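Local structure of catechol O-methyltransferase (Niastella koreensis, 7CVU) at residues C[135-140]-C[161-166]; C[168-173]-C[210-215]; C[21-26]-C[102-107]. The protein transfers a methyl group from S-adenosyl-L-methionine to a hydroxyl of catechol-like compounds in a magnesium-dependent reaction, giving meta- and para-methylated products from protocatechuic acid in equal proportion. All coordinates share one frame; numbering follows the deposited sequence.

Contact 1 of 3, residues C[135-140]-C[161-166]; sequences MIFIDA and LIVADN
The ring of F137 meets V163 with its edge: CB of V163 lies in the ring plane, and CG1 approaches CD1 to 3.6 Å, close to that plane. CB of D165 reaches the same ring obliquely near CZ. With CG opposite the backbone N (chi1 -176°), the ring swings along its own strand toward the carboxyl end, which lets it span both V163 and D165; L49 of helix 43-55 touches it from outside the pair. An alanine in place of F137 would remove the ring and is likely to open a gap beside V163 CG1 and leave D165 CB without the carbon it rests on near CZ. Strands 135-138 and 161-165 run parallel, their axes approaching to 4.7 Å, at the centre of the Rossmann-like sheet of class I methyltransferases, joined by helix 145-154 in a beta-alpha-beta crossover. I136 and I138 each bond to both neighbours of their bridge partners; the straightest of the four backbone bonds runs from V163 N to I136 O (2.8 Å, 179°). M135, F137, L161 and V163 share one face of the sheet. On the other, CD1 of I138 packs on CG2 of I162 at 4.0 Å, and helix 145-154 covers this side. At the carboxyl ends of the two strands, D139 and D165, which with N166 bind magnesium in this enzyme, project next to one another in the same direction, OD2 to OD2 3.9 Å, their carboxylate planes 65° apart. K210 forms a salt bridge with D165 OD2, which also accepts from Q45 NE2.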
ATOM      1  N   MET C 135      13.812  -2.001   2.542  1.00  9.12           N
ATOM      2  CA  MET C 135      12.689  -2.463   1.680  1.00  9.89           C
ATOM      3  C   MET C 135      13.257  -3.520   0.746  1.00  9.71           C
ATOM      4  O   MET C 135      14.366  -3.316   0.235  1.00 11.06           O
ATOM      5  CB  MET C 135      12.063  -1.315   0.889  1.00 10.36           C
ATOM      6  CG  MET C 135      10.872  -1.752   0.046  1.00 11.80           C
ATOM      7  SD  MET C 135      10.080  -0.324  -0.675  1.00 13.66           S
ATOM      8  CE  MET C 135       9.182  -1.108  -2.002  1.00 12.43           C
ATOM      9  N   ILE C 136      12.480  -4.574   0.512  1.00 10.40           N
ATOM     10  CA  ILE C 136      12.852  -5.727  -0.353  1.00  9.71           C
ATOM     11  C   ILE C 136      11.668  -5.953  -1.261  1.00 10.47           C
ATOM     12  O   ILE C 136      10.553  -5.970  -0.757  1.00 11.09           O
ATOM     13  CB  ILE C 136      13.196  -7.001   0.443  1.00  9.71           C
ATOM     14  CG1 ILE C 136      14.353  -6.742   1.430  1.00  9.02           C
ATOM     15  CG2 ILE C 136      13.486  -8.104  -0.534  1.00  9.46           C
ATOM     16  CD1 ILE C 136      14.706  -7.867   2.290  1.00  9.59           C
ATOM     17  N   PHE C 137      11.897  -5.954  -2.566  1.00 10.23           N
ATOM     18  CA  PHE C 137      10.850  -6.173  -3.584  1.00 11.58           C
ATOM     19  C   PHE C 137      11.150  -7.461  -4.350  1.00 12.49           C
ATOM     20  O   PHE C 137      12.192  -7.541  -4.976  1.00 12.61           O
ATOM     21  CB  PHE C 137      10.786  -5.047  -4.610  1.00 11.75           C
ATOM     22  CG  PHE C 137       9.653  -5.215  -5.599  1.00 11.59           C
ATOM     23  CD1 PHE C 137       8.348  -5.196  -5.171  1.00 11.95           C
ATOM     24  CD2 PHE C 137       9.891  -5.374  -6.950  1.00 12.88           C
ATOM     25  CE1 PHE C 137       7.311  -5.444  -6.057  1.00 12.69           C
ATOM     26  CE2 PHE C 137       8.840  -5.506  -7.849  1.00 13.94           C
ATOM     27  CZ  PHE C 137       7.549  -5.539  -7.402  1.00 13.63           C
ATOM     28  N   ILE C 138      10.275  -8.447  -4.232  1.00 12.97           N
ATOM     29  CA  ILE C 138      10.422  -9.754  -4.922  1.00 15.06           C
ATOM     30  C   ILE C 138       9.414  -9.834  -6.071  1.00 14.98           C
ATOM     31  O   ILE C 138       8.217  -9.766  -5.828  1.00 14.09           O
ATOM     32  CB  ILE C 138      10.239 -10.900  -3.926  1.00 15.74           C
ATOM     33  CG1 ILE C 138      11.233 -10.832  -2.758  1.00 16.52           C
ATOM     34  CG2 ILE C 138      10.306 -12.221  -4.670  1.00 15.94           C
ATOM     35  CD1 ILE C 138      10.837 -11.631  -1.577  1.00 15.54           C
ATOM     36  N   ASP C 139       9.905  -9.888  -7.308  1.00 17.57           N
ATOM     37  CA  ASP C 139       9.097 -10.206  -8.502  1.00 21.00           C
ATOM     38  C   ASP C 139       9.914 -11.099  -9.428  1.00 23.07           C
ATOM     39  O   ASP C 139      10.203 -10.679 -10.564  1.00 21.86           O
ATOM     40  CB  ASP C 139       8.735  -8.965  -9.302  1.00 24.52           C
ATOM     41  CG  ASP C 139       7.604  -9.241 -10.274  1.00 29.58           C
ATOM     42  OD1 ASP C 139       6.918 -10.258 -10.102  1.00 28.48           O
ATOM     43  OD2 ASP C 139       7.439  -8.438 -11.199  1.00 39.85           O
ATOM     44  N   ALA C 140      10.340 -12.251  -8.955  1.00 25.49           N
ATOM     45  CA  ALA C 140      11.157 -13.180  -9.782  1.00 25.53           C
ATOM     46  C   ALA C 140      10.296 -14.431 -10.005  1.00 25.17           C
ATOM     47  O   ALA C 140       9.024 -14.343  -9.882  1.00 26.10           O
ATOM     48  CB  ALA C 140      12.454 -13.468  -9.092  1.00 26.32           C
ATOM     49  N   LEU C 161      10.280  -3.641   5.324  1.00 10.74           N
ATOM     50  CA  LEU C 161       9.127  -3.955   4.470  1.00 10.78           C
ATOM     51  C   LEU C 161       9.588  -4.923   3.392  1.00 11.48           C
ATOM     52  O   LEU C 161      10.490  -4.574   2.624  1.00 10.96           O
ATOM     53  CB  LEU C 161       8.585  -2.675   3.860  1.00 11.97           C
ATOM     54  CG  LEU C 161       7.453  -2.893   2.865  1.00 11.96           C
ATOM     55  CD1 LEU C 161       6.234  -3.448   3.556  1.00 11.82           C
ATOM     56  CD2 LEU C 161       7.101  -1.606   2.168  1.00 13.70           C
ATOM     57  N   ILE C 162       8.892  -6.045   3.275  1.00 10.89           N
ATOM     58  CA  ILE C 162       9.086  -7.010   2.173  1.00 11.47           C
ATOM     59  C   ILE C 162       7.799  -7.031   1.360  1.00 11.58           C
ATOM     60  O   ILE C 162       6.700  -7.301   1.906  1.00 12.79           O
ATOM     61  CB  ILE C 162       9.521  -8.393   2.685  1.00 10.81           C
ATOM     62  CG1 ILE C 162      10.727  -8.346   3.628  1.00 11.55           C
ATOM     63  CG2 ILE C 162       9.803  -9.293   1.495  1.00 11.08           C
ATOM     64  CD1 ILE C 162      11.022  -9.660   4.343  1.00 12.32           C
ATOM     65  N   VAL C 163       7.950  -6.703   0.069  1.00 11.22           N
ATOM     66  CA  VAL C 163       6.867  -6.697  -0.941  1.00 11.21           C
ATOM     67  C   VAL C 163       7.164  -7.820  -1.910  1.00 11.32           C
ATOM     68  O   VAL C 163       8.280  -7.873  -2.417  1.00 12.55           O
ATOM     69  CB  VAL C 163       6.769  -5.337  -1.667  1.00 11.37           C
ATOM     70  CG1 VAL C 163       5.670  -5.362  -2.737  1.00 12.20           C
ATOM     71  CG2 VAL C 163       6.619  -4.194  -0.685  1.00 12.39           C
ATOM     72  N   ALA C 164       6.207  -8.740  -2.100  1.00 12.22           N
ATOM     73  CA  ALA C 164       6.265  -9.852  -3.074  1.00 12.48           C
ATOM     74  C   ALA C 164       5.133  -9.709  -4.080  1.00 12.28           C
ATOM     75  O   ALA C 164       3.958  -9.634  -3.669  1.00 12.86           O
ATOM     76  CB  ALA C 164       6.159 -11.174  -2.356  1.00 12.58           C
ATOM     77  N   ASP C 165       5.464  -9.546  -5.363  1.00 12.91           N
ATOM     78  CA  ASP C 165       4.430  -9.249  -6.382  1.00 12.98           C
ATOM     79  C   ASP C 165       3.875 -10.537  -6.981  1.00 14.14           C
ATOM     80  O   ASP C 165       4.613 -11.563  -7.026  1.00 14.89           O
ATOM     81  CB  ASP C 165       4.993  -8.408  -7.532  1.00 13.44           C
ATOM     82  CG  ASP C 165       3.935  -7.647  -8.309  1.00 16.35           C
ATOM     83  OD1 ASP C 165       2.869  -7.407  -7.763  1.00 16.37           O
ATOM     84  OD2 ASP C 165       4.184  -7.292  -9.468  1.00 18.10           O
ATOM     85  N   ASN C 166       2.612 -10.470  -7.388  1.00 12.84           N
ATOM     86  CA  ASN C 166       1.928 -11.423  -8.279  1.00 13.37           C
ATOM     87  C   ASN C 166       1.746 -12.775  -7.572  1.00 11.90           C
ATOM     88  O   ASN C 166       2.188 -13.803  -8.137  1.00 13.02           O
ATOM     89  CB  ASN C 166       2.708 -11.579  -9.571  1.00 16.20           C
ATOM     90  CG  ASN C 166       1.835 -11.978 -10.734  1.00 20.50           C
ATOM     91  OD1 ASN C 166       0.650 -12.303 -10.554  1.00 20.20           O
ATOM     92  ND2 ASN C 166       2.467 -11.997 -11.907  1.00 26.72           N
TER

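Contact 2 of 3, residues C[168-173]-C[210-215]; sequences IRDGKV and KEYDGM
Y212 O is met by two waters, each also reaching D170. Water 2 donates to this carbonyl at 2.8 Å and accepts from D170 N, also at 2.8 Å, so backbone is joined to backbone through a single water. Water 3 lies 2.8 Å from both D170 OD1 and Y212 O, and so ties the carboxylate to the same carbonyl oxygen. D170 OD1 also stands 3.5 Å from Y212 CD2, with the carboxylate and ring planes 28° apart and the two side chains running alongside each other in opposite senses. No direct hydrogen bond crosses between 168-173 and 210-215. The 168-173 loop follows strand 161-165 of the central sheet, whereas 210-215 turns a corner at Y212 and enters strand 213-220, which runs antiparallel to 161-165 in the same Rossmann-like sheet. The apolar half of the contact belongs to I168. Its CG1 sits between the backbone N and the carbonyl carbon (chi1 65°), a crowded position that carries CD1 over one face of the Y212 ring, 4.0 Å from the centroid and 29° off the normal, in a CH-pi contact. The two side chains cross at about a right angle. CG1 itself rests 3.5 Å from G214 N; a side chain on G214 would run into CG2 of I168, so the absence of one there permits the approach. Water 1 accepts from R169 N at 3.0 Å and, weakly, from G214 N. The hydroxyl of Y212 bonds to Q205, while F6 of the second subunit meets the tyrosine ring and V9 of that subunit packs on both I168 and Y212.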
ATOM      1  N   ILE C 168      -1.312 -14.017  -6.389  1.00 12.22           N
ATOM      2  CA  ILE C 168      -2.687 -14.613  -6.463  1.00 12.45           C
ATOM      3  C   ILE C 168      -2.918 -15.249  -7.847  1.00 12.98           C
ATOM      4  O   ILE C 168      -3.903 -16.016  -7.962  1.00 12.82           O
ATOM      5  CB  ILE C 168      -3.805 -13.630  -6.078  1.00 14.10           C
ATOM      6  CG1 ILE C 168      -3.888 -12.484  -7.078  1.00 14.23           C
ATOM      7  CG2 ILE C 168      -3.674 -13.147  -4.625  1.00 16.14           C
ATOM      8  CD1 ILE C 168      -5.125 -11.570  -6.879  1.00 14.29           C
ATOM      9  N   ARG C 169      -2.086 -14.986  -8.855  1.00 14.27           N
ATOM     10  CA  ARG C 169      -2.124 -15.723 -10.159  1.00 14.75           C
ATOM     11  C   ARG C 169      -3.555 -15.700 -10.718  1.00 14.86           C
ATOM     12  O   ARG C 169      -4.053 -16.768 -11.112  1.00 14.18           O
ATOM     13  CB  ARG C 169      -1.584 -17.156 -10.012  1.00 15.97           C
ATOM     14  CG  ARG C 169      -0.370 -17.310  -9.095  1.00 17.42           C
ATOM     15  CD  ARG C 169       0.744 -16.360  -9.515  1.00 19.67           C
ATOM     16  NE  ARG C 169       1.251 -16.791 -10.803  1.00 22.17           N
ATOM     17  CZ  ARG C 169       2.219 -16.192 -11.471  1.00 27.71           C
ATOM     18  NH1 ARG C 169       2.620 -16.685 -12.629  1.00 26.87           N
ATOM     19  NH2 ARG C 169       2.791 -15.107 -10.975  1.00 30.59           N
ATOM     20  N   ASP C 170      -4.199 -14.522 -10.803  1.00 14.47           N
ATOM     21  CA  ASP C 170      -5.546 -14.345 -11.436  1.00 14.27           C
ATOM     22  C   ASP C 170      -6.598 -15.200 -10.724  1.00 13.12           C
ATOM     23  O   ASP C 170      -7.676 -15.488 -11.280  1.00 12.51           O
ATOM     24  CB  ASP C 170      -5.498 -14.709 -12.910  1.00 13.91           C
ATOM     25  CG  ASP C 170      -4.963 -13.618 -13.788  1.00 16.26           C
ATOM     26  OD1 ASP C 170      -5.282 -12.457 -13.503  1.00 15.03           O
ATOM     27  OD2 ASP C 170      -4.181 -13.954 -14.690  1.00 18.00           O
ATOM     28  N   GLY C 171      -6.326 -15.560  -9.477  1.00 12.64           N
ATOM     29  CA  GLY C 171      -7.235 -16.394  -8.690  1.00 14.19           C
ATOM     30  C   GLY C 171      -6.906 -17.870  -8.720  1.00 12.89           C
ATOM     31  O   GLY C 171      -7.593 -18.609  -8.035  1.00 15.55           O
ATOM     32  N   LYS C 172      -5.902 -18.320  -9.466  1.00 13.13           N
ATOM     33  CA  LYS C 172      -5.615 -19.764  -9.545  1.00 12.19           C
ATOM     34  C   LYS C 172      -5.112 -20.288  -8.210  1.00 13.68           C
ATOM     35  O   LYS C 172      -5.202 -21.497  -8.030  1.00 13.07           O
ATOM     36  CB  LYS C 172      -4.635 -20.071 -10.669  1.00 13.47           C
ATOM     37  CG  LYS C 172      -5.191 -19.744 -12.050  1.00 13.92           C
ATOM     38  CD  LYS C 172      -4.276 -20.201 -13.200  1.00 14.04           C
ATOM     39  CE  LYS C 172      -2.981 -19.419 -13.342  1.00 14.48           C
ATOM     40  NZ  LYS C 172      -2.230 -19.849 -14.554  1.00 14.82           N
ATOM     41  N   VAL C 173      -4.613 -19.437  -7.306  1.00 13.56           N
ATOM     42  CA  VAL C 173      -4.164 -19.905  -5.956  1.00 13.96           C
ATOM     43  C   VAL C 173      -5.319 -20.543  -5.167  1.00 15.19           C
ATOM     44  O   VAL C 173      -5.030 -21.280  -4.162  1.00 14.89           O
ATOM     45  CB  VAL C 173      -3.466 -18.799  -5.140  1.00 13.37           C
ATOM     46  CG1 VAL C 173      -2.182 -18.415  -5.784  1.00 14.94           C
ATOM     47  CG2 VAL C 173      -4.370 -17.596  -4.852  1.00 13.00           C
ATOM     48  N   LYS C 210      -1.213  -4.149 -13.563  1.00 20.77           N
ATOM     49  CA  LYS C 210      -0.980  -5.491 -14.168  1.00 22.89           C
ATOM     50  C   LYS C 210      -2.340  -6.199 -14.341  1.00 21.50           C
ATOM     51  O   LYS C 210      -2.385  -7.419 -14.190  1.00 20.07           O
ATOM     52  CB  LYS C 210       0.052  -6.282 -13.350  1.00 27.24           C
ATOM     53  CG  LYS C 210       1.425  -5.605 -13.260  1.00 30.75           C
ATOM     54  CD  LYS C 210       2.626  -6.553 -13.312  1.00 39.16           C
ATOM     55  CE  LYS C 210       2.678  -7.516 -12.140  1.00 42.26           C
ATOM     56  NZ  LYS C 210       3.981  -8.225 -12.047  1.00 47.13           N
ATOM     57  N   GLU C 211      -3.383  -5.407 -14.648  1.00 20.85           N
ATOM     58  CA  GLU C 211      -4.821  -5.742 -14.845  1.00 19.65           C
ATOM     59  C   GLU C 211      -5.445  -6.235 -13.535  1.00 16.86           C
ATOM     60  O   GLU C 211      -6.388  -5.650 -13.130  1.00 14.68           O
ATOM     61  CB  GLU C 211      -5.058  -6.774 -15.949  1.00 25.24           C
ATOM     62  CG  GLU C 211      -5.037  -6.175 -17.351  1.00 29.30           C
ATOM     63  CD  GLU C 211      -3.648  -5.733 -17.736  1.00 33.87           C
ATOM     64  OE1 GLU C 211      -3.495  -4.568 -18.175  1.00 35.56           O
ATOM     65  OE2 GLU C 211      -2.714  -6.552 -17.535  1.00 40.74           O
ATOM     66  N   TYR C 212      -4.890  -7.287 -12.946  1.00 15.18           N
ATOM     67  CA  TYR C 212      -5.387  -7.949 -11.693  1.00 14.93           C
ATOM     68  C   TYR C 212      -4.172  -8.533 -10.983  1.00 14.51           C
ATOM     69  O   TYR C 212      -3.431  -9.351 -11.584  1.00 15.45           O
ATOM     70  CB  TYR C 212      -6.406  -9.046 -12.023  1.00 14.31           C
ATOM     71  CG  TYR C 212      -6.988  -9.778 -10.843  1.00 12.86           C
ATOM     72  CD1 TYR C 212      -7.271  -9.138  -9.646  1.00 14.19           C
ATOM     73  CD2 TYR C 212      -7.357 -11.104 -10.962  1.00 14.34           C
ATOM     74  CE1 TYR C 212      -7.801  -9.822  -8.572  1.00 14.81           C
ATOM     75  CE2 TYR C 212      -7.926 -11.785  -9.915  1.00 14.33           C
ATOM     76  CZ  TYR C 212      -8.145 -11.144  -8.712  1.00 14.37           C
ATOM     77  OH  TYR C 212      -8.736 -11.783  -7.671  1.00 14.31           O
ATOM     78  N   ASP C 213      -3.856  -8.008  -9.805  1.00 15.63           N
ATOM     79  CA  ASP C 213      -2.582  -8.350  -9.127  1.00 15.07           C
ATOM     80  C   ASP C 213      -2.856  -8.591  -7.654  1.00 15.26           C
ATOM     81  O   ASP C 213      -3.718  -7.893  -7.073  1.00 16.50           O
ATOM     82  CB  ASP C 213      -1.534  -7.258  -9.313  1.00 16.45           C
ATOM     83  CG  ASP C 213      -0.128  -7.645  -8.878  1.00 17.35           C
ATOM     84  OD1 ASP C 213       0.150  -8.831  -8.749  1.00 17.44           O
ATOM     85  OD2 ASP C 213       0.717  -6.737  -8.780  1.00 18.34           O
ATOM     86  N   GLY C 214      -2.108  -9.523  -7.066  1.00 13.15           N
ATOM     87  CA  GLY C 214      -2.008  -9.632  -5.604  1.00 12.69           C
ATOM     88  C   GLY C 214      -0.613  -9.279  -5.147  1.00 12.17           C
ATOM     89  O   GLY C 214       0.363  -9.896  -5.648  1.00 13.63           O
ATOM     90  N   MET C 215      -0.493  -8.279  -4.300  1.00 12.38           N
ATOM     91  CA  MET C 215       0.839  -7.827  -3.805  1.00 11.99           C
ATOM     92  C   MET C 215       0.918  -8.137  -2.318  1.00 10.41           C
ATOM     93  O   MET C 215       0.108  -7.594  -1.552  1.00 10.23           O
ATOM     94  CB  MET C 215       1.039  -6.329  -4.050  1.00 13.15           C
ATOM     95  CG  MET C 215       1.060  -5.990  -5.506  1.00 14.34           C
ATOM     96  SD  MET C 215       1.531  -4.264  -5.839  1.00 17.99           S
ATOM     97  CE  MET C 215       3.258  -4.407  -5.389  1.00 14.40           C
TER
HETATM   98  O   HOH W   1      -1.008 -12.207  -8.785  1.00 15.00           O
HETATM   99  O   HOH W   2      -3.068 -11.999 -10.797  1.00 16.53           O
HETATM  100  O   HOH W   3      -3.528 -10.409 -14.221  1.00 19.71           O

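Contact 3 of 3, residues C[21-26]-C[102-107]; sequences DDALLA and IDRAGL
R104 leans out from the last turn of helix 92-104 onto the first turn of helix 22-33, a surface contact between two helices of the methyltransferase fold. Its CB points toward helix 22-33; CG lies opposite the backbone N (chi1 174°) and comes within 4.5 Å of A23 CB. The chain stays extended to CD, which touches both A26 CB, at 3.6 Å, and D22 OD2, then bends at chi3 (-47°). That bend brings the guanidinium over the methyl group of A26, whose CB sits against one face of the flat group and lies 3.5 Å from NH1. NE and CZ are also near this methyl. D22 may give a weak attraction at most, since its OD2 stays 4.7 Å from R104 NE; the carboxylate and guanidinium planes are 82° apart. NH1 has a partner on its own helix, N101 OD1. Next to the arginine, A23 CB and A105 CB touch at 3.8 Å, small residues that let the chains come close where helix 92-104 ends. There G106, at positive phi, completes a Schellman motif. At the start of helix 22-33, D21 is the N-cap, its carboxylate accepting weakly from A23 N and L24 N and also forming a salt bridge with R77. Between the helices, water 4 lies in plane at the guanidinium edge, accepting from R104 NH1 at 2.9 Å and donating to A23 O at 2.6 Å.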
ATOM      1  N   ASP C  21       8.763   9.785 -17.128  1.00 16.44           N
ATOM      2  CA  ASP C  21       9.767  10.596 -17.868  1.00 17.61           C
ATOM      3  C   ASP C  21      10.420   9.736 -18.946  1.00 16.71           C
ATOM      4  O   ASP C  21      10.129   8.510 -19.093  1.00 15.34           O
ATOM      5  CB  ASP C  21      10.866  11.145 -16.951  1.00 19.50           C
ATOM      6  CG  ASP C  21      11.814  10.053 -16.423  1.00 22.43           C
ATOM      7  OD1 ASP C  21      11.335   8.953 -16.116  1.00 23.26           O
ATOM      8  OD2 ASP C  21      13.021  10.293 -16.391  1.00 27.43           O
ATOM      9  N   ASP C  22      11.359  10.343 -19.668  1.00 17.56           N
ATOM     10  CA  ASP C  22      12.009   9.633 -20.796  1.00 19.48           C
ATOM     11  C   ASP C  22      12.630   8.302 -20.344  1.00 19.11           C
ATOM     12  O   ASP C  22      12.543   7.314 -21.114  1.00 19.47           O
ATOM     13  CB  ASP C  22      13.089  10.499 -21.422  1.00 21.19           C
ATOM     14  CG  ASP C  22      13.700   9.782 -22.591  1.00 21.63           C
ATOM     15  OD1 ASP C  22      12.996   9.698 -23.595  1.00 25.15           O
ATOM     16  OD2 ASP C  22      14.851   9.296 -22.455  1.00 23.91           O
ATOM     17  N   ALA C  23      13.305   8.300 -19.202  1.00 19.86           N
ATOM     18  CA  ALA C  23      14.070   7.128 -18.728  1.00 19.55           C
ATOM     19  C   ALA C  23      13.090   5.975 -18.584  1.00 19.03           C
ATOM     20  O   ALA C  23      13.438   4.860 -18.950  1.00 19.47           O
ATOM     21  CB  ALA C  23      14.773   7.411 -17.426  1.00 19.72           C
ATOM     22  N   LEU C  24      11.895   6.238 -18.055  1.00 17.01           N
ATOM     23  CA  LEU C  24      10.933   5.136 -17.804  1.00 17.07           C
ATOM     24  C   LEU C  24      10.366   4.687 -19.154  1.00 17.26           C
ATOM     25  O   LEU C  24      10.147   3.499 -19.353  1.00 17.59           O
ATOM     26  CB  LEU C  24       9.849   5.566 -16.814  1.00 15.81           C
ATOM     27  CG  LEU C  24      10.287   5.651 -15.344  1.00 16.40           C
ATOM     28  CD1 LEU C  24       9.222   6.327 -14.492  1.00 15.17           C
ATOM     29  CD2 LEU C  24      10.605   4.263 -14.772  1.00 16.43           C
ATOM     30  N   LEU C  25      10.059   5.611 -20.061  1.00 17.34           N
ATOM     31  CA  LEU C  25       9.478   5.226 -21.367  1.00 17.64           C
ATOM     32  C   LEU C  25      10.489   4.391 -22.166  1.00 17.93           C
ATOM     33  O   LEU C  25      10.082   3.346 -22.804  1.00 20.74           O
ATOM     34  CB  LEU C  25       9.069   6.501 -22.105  1.00 19.22           C
ATOM     35  CG  LEU C  25       7.887   7.244 -21.495  1.00 19.79           C
ATOM     36  CD1 LEU C  25       7.666   8.547 -22.259  1.00 21.94           C
ATOM     37  CD2 LEU C  25       6.636   6.391 -21.464  1.00 21.73           C
ATOM     38  N   ALA C  26      11.753   4.788 -22.097  1.00 17.18           N
ATOM     39  CA  ALA C  26      12.890   4.106 -22.761  1.00 17.79           C
ATOM     40  C   ALA C  26      13.060   2.705 -22.171  1.00 19.28           C
ATOM     41  O   ALA C  26      13.265   1.814 -22.947  1.00 21.00           O
ATOM     42  CB  ALA C  26      14.148   4.935 -22.658  1.00 17.34           C
ATOM     43  N   ILE C 102      19.214   2.002 -16.355  1.00 17.64           N
ATOM     44  CA  ILE C 102      19.632   2.618 -15.052  1.00 19.04           C
ATOM     45  C   ILE C 102      20.573   3.789 -15.319  1.00 19.54           C
ATOM     46  O   ILE C 102      20.373   4.856 -14.752  1.00 18.77           O
ATOM     47  CB  ILE C 102      20.238   1.551 -14.112  1.00 21.49           C
ATOM     48  CG1 ILE C 102      19.104   0.981 -13.281  1.00 21.33           C
ATOM     49  CG2 ILE C 102      21.361   2.038 -13.199  1.00 22.50           C
ATOM     50  CD1 ILE C 102      18.047   0.423 -14.082  1.00 21.49           C
ATOM     51  N   ASP C 103      21.547   3.595 -16.197  1.00 19.66           N
ATOM     52  CA  ASP C 103      22.493   4.661 -16.597  1.00 20.25           C
ATOM     53  C   ASP C 103      21.728   5.856 -17.177  1.00 21.52           C
ATOM     54  O   ASP C 103      22.027   6.981 -16.699  1.00 18.65           O
ATOM     55  CB  ASP C 103      23.532   4.059 -17.537  1.00 23.87           C
ATOM     56  CG  ASP C 103      24.501   3.118 -16.843  1.00 24.75           C
ATOM     57  OD1 ASP C 103      24.471   2.998 -15.604  1.00 26.49           O
ATOM     58  OD2 ASP C 103      25.272   2.495 -17.577  1.00 26.76           O
ATOM     59  N   ARG C 104      20.742   5.617 -18.051  1.00 21.16           N
ATOM     60  CA  ARG C 104      19.930   6.678 -18.732  1.00 21.73           C
ATOM     61  C   ARG C 104      19.178   7.475 -17.653  1.00 23.45           C
ATOM     62  O   ARG C 104      18.980   8.679 -17.804  1.00 21.99           O
ATOM     63  CB  ARG C 104      19.007   6.072 -19.793  1.00 23.13           C
ATOM     64  CG  ARG C 104      18.044   7.069 -20.443  1.00 23.72           C
ATOM     65  CD  ARG C 104      17.151   6.545 -21.549  1.00 26.22           C
ATOM     66  NE  ARG C 104      17.894   5.747 -22.522  1.00 27.40           N
ATOM     67  CZ  ARG C 104      17.939   4.417 -22.542  1.00 29.43           C
ATOM     68  NH1 ARG C 104      17.302   3.697 -21.636  1.00 24.39           N
ATOM     69  NH2 ARG C 104      18.663   3.802 -23.457  1.00 30.80           N
ATOM     70  N   ALA C 105      18.822   6.840 -16.532  1.00 19.26           N
ATOM     71  CA  ALA C 105      18.101   7.510 -15.436  1.00 20.03           C
ATOM     72  C   ALA C 105      19.084   8.236 -14.524  1.00 18.60           C
ATOM     73  O   ALA C 105      18.596   8.859 -13.599  1.00 20.96           O
ATOM     74  CB  ALA C 105      17.256   6.497 -14.667  1.00 17.74           C
ATOM     75  N   GLY C 106      20.402   8.119 -14.740  1.00 19.72           N
ATOM     76  CA  GLY C 106      21.443   8.755 -13.904  1.00 21.87           C
ATOM     77  C   GLY C 106      21.621   8.063 -12.551  1.00 20.34           C
ATOM     78  O   GLY C 106      22.121   8.693 -11.601  1.00 22.62           O
ATOM     79  N   LEU C 107      21.262   6.785 -12.473  1.00 18.97           N
ATOM     80  CA  LEU C 107      21.223   6.003 -11.209  1.00 18.19           C
ATOM     81  C   LEU C 107      22.418   5.047 -11.122  1.00 18.67           C
ATOM     82  O   LEU C 107      22.452   4.241 -10.178  1.00 17.84           O
ATOM     83  CB  LEU C 107      19.898   5.233 -11.170  1.00 17.10           C
ATOM     84  CG  LEU C 107      18.658   6.104 -10.974  1.00 16.43           C
ATOM     85  CD1 LEU C 107      17.415   5.269 -11.126  1.00 17.79           C
ATOM     86  CD2 LEU C 107      18.673   6.795  -9.622  1.00 17.49           C
TER
HETATM   87  O   HOH W   4      15.945   4.268 -19.178  1.00 21.00           O

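Contacts 1 and 2 adjoin, their centres 14 Å apart, because strands 161-165 and 213-220 are neighbours in the central sheet. Their meeting point is the metal site: K210 NZ of contact 2 makes a salt bridge of 2.8 Å with D165 OD2 of contact 1, and the carboxylate oxygen D213 OD2 lies 2.5 Å from D165 OD1, an unusually short approach whose nature is doubtful. D213 OD1 also packs near N166 CA, at 3.2 Å. D139, which binds both magnesium and S-adenosyl-L-methionine, belongs to contact 1 as well. Contact 3 is remote, its centre 22 Å from that of contact 1 and 28 Å from that of contact 2, and it joins peripheral helices.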